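Local coordinates for enoyl-CoA hydratase (Thermus thermophilus, PDB 1WZ8), which probably catalyses the reversible hydration of enoyl-CoA thioesters as a hexameric member of the crotonase family, at residues A[78-83]-A[241-246]. Sequence-based numbering, arbitrary orientation.
Sequences EMRASH and LGFSGK
Met-79 sets CG anti to its own carbonyl carbon (chi1 -61°) and then bends at chi3 (66°), a turn that brings its terminal methyl back against the ring of Phe-243. The result is a Met-aromatic contact in a crotonase fold, where the loop between the C-terminal helices 229-241 and 246-256 meets the last turn of helix 73-81. Met-79 SD sits 4.6 Å from the centroid of the Phe-243 ring, 52° off its normal, so the approach is oblique. Met-79 CE makes the closest approach, 3.4 Å from Phe-243 CZ, and Met-79 CB lies 3.6 Å from Phe-243 CE2, so the methionine meets the CD2, CE2 and CZ carbons. Arg-80 adds its aliphatic part, with Arg-80 CG 3.9 Å from Phe-243 CD2. Leu-86 of helix 83-102 and Leu-248 of helix 246-256 also touch the phenylalanine, which therefore joins three helices. An alanine at Phe-243 would probably open a gap beside Met-79 and leave its bent thioether end less firmly held. Ser-244 OG is hydrogen-bonded to ND1 of His-83 of a second subunit, placing this junction beside a subunit interface. Polar linkage between the two backbones runs through one water, which donates to both carbonyls: 2.6 Å to Arg-80 O and 3.1 Å to Phe-243 O.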
# COMPACT_ATOMS: atom_id res chain seq x y z
N GLU A 78 24.74 24.61 -10.41
CA GLU A 78 25.57 23.43 -10.60
C GLU A 78 24.73 22.27 -11.13
O GLU A 78 25.14 21.56 -12.05
CB GLU A 78 26.21 23.00 -9.27
CG GLU A 78 26.94 21.67 -9.38
CD GLU A 78 27.43 21.14 -8.05
OE1 GLU A 78 26.65 21.16 -7.07
OE2 GLU A 78 28.59 20.70 -7.98
N MET A 79 23.56 22.09 -10.53
CA MET A 79 22.63 21.04 -10.94
C MET A 79 22.23 21.23 -12.39
O MET A 79 22.21 20.29 -13.18
CB MET A 79 21.38 21.09 -10.06
CG MET A 79 21.63 20.87 -8.58
SD MET A 79 20.16 21.24 -7.59
CE MET A 79 19.04 19.96 -8.13
N ARG A 80 21.89 22.47 -12.74
CA ARG A 80 21.45 22.82 -14.09
C ARG A 80 22.51 22.65 -15.18
O ARG A 80 22.17 22.44 -16.34
CB ARG A 80 20.98 24.28 -14.10
CG ARG A 80 19.48 24.47 -14.16
CD ARG A 80 19.12 25.95 -14.12
NE ARG A 80 19.92 26.73 -15.08
CZ ARG A 80 19.80 26.64 -16.40
NH1 ARG A 80 18.91 25.81 -16.93
NH2 ARG A 80 20.58 27.37 -17.19
N ALA A 81 23.78 22.73 -14.80
CA ALA A 81 24.86 22.65 -15.77
C ALA A 81 25.50 21.28 -16.00
O ALA A 81 26.31 21.12 -16.92
CB ALA A 81 25.94 23.66 -15.41
N SER A 82 25.15 20.29 -15.19
CA SER A 82 25.74 18.97 -15.33
C SER A 82 24.82 17.82 -14.94
O SER A 82 24.18 17.86 -13.89
CB SER A 82 27.02 18.90 -14.49
OG SER A 82 27.44 17.56 -14.29
N HIS A 83 24.74 16.80 -15.80
CA HIS A 83 23.94 15.63 -15.51
C HIS A 83 24.46 14.94 -14.27
O HIS A 83 23.72 14.49 -13.42
CB HIS A 83 24.03 14.69 -16.71
CG HIS A 83 23.36 13.38 -16.37
ND1 HIS A 83 22.07 13.10 -16.70
CD2 HIS A 83 23.90 12.28 -15.70
CE1 HIS A 83 21.84 11.85 -16.24
NE2 HIS A 83 22.92 11.34 -15.63
N LEU A 241 13.55 16.60 -13.43
CA LEU A 241 13.36 16.58 -14.87
C LEU A 241 13.09 18.02 -15.31
O LEU A 241 13.38 18.40 -16.45
CB LEU A 241 12.18 15.68 -15.25
CG LEU A 241 12.53 14.20 -15.42
CD1 LEU A 241 11.26 13.37 -15.47
CD2 LEU A 241 13.36 14.02 -16.69
N GLY A 242 12.55 18.81 -14.40
CA GLY A 242 12.24 20.20 -14.71
C GLY A 242 13.46 21.11 -14.78
O GLY A 242 13.36 22.24 -15.25
N PHE A 243 14.61 20.62 -14.33
CA PHE A 243 15.82 21.44 -14.36
C PHE A 243 16.33 21.74 -15.77
O PHE A 243 17.13 22.66 -15.96
CB PHE A 243 16.93 20.79 -13.52
CG PHE A 243 16.94 21.25 -12.09
CD1 PHE A 243 15.84 21.03 -11.26
CD2 PHE A 243 18.03 21.97 -11.59
CE1 PHE A 243 15.82 21.50 -9.96
CE2 PHE A 243 18.01 22.45 -10.28
CZ PHE A 243 16.91 22.22 -9.46
N SER A 244 15.84 20.99 -16.75
CA SER A 244 16.24 21.22 -18.14
C SER A 244 15.13 21.95 -18.90
O SER A 244 15.19 22.09 -20.12
CB SER A 244 16.56 19.88 -18.82
OG SER A 244 15.45 19.00 -18.75
N GLY A 245 14.12 22.40 -18.16
CA GLY A 245 13.01 23.10 -18.77
C GLY A 245 13.14 24.61 -18.74
O GLY A 245 13.93 25.16 -17.97
N LYS A 246 12.37 25.29 -19.58
CA LYS A 246 12.42 26.74 -19.65
C LYS A 246 11.77 27.41 -18.44
O LYS A 246 11.99 28.59 -18.18
CB LYS A 246 11.75 27.23 -20.94
CG LYS A 246 12.46 26.73 -22.19
CD LYS A 246 12.06 27.51 -23.44
CE LYS A 246 10.60 27.31 -23.79
NZ LYS A 246 10.26 27.99 -25.08
O HOH W 1 19.81 22.05 -17.38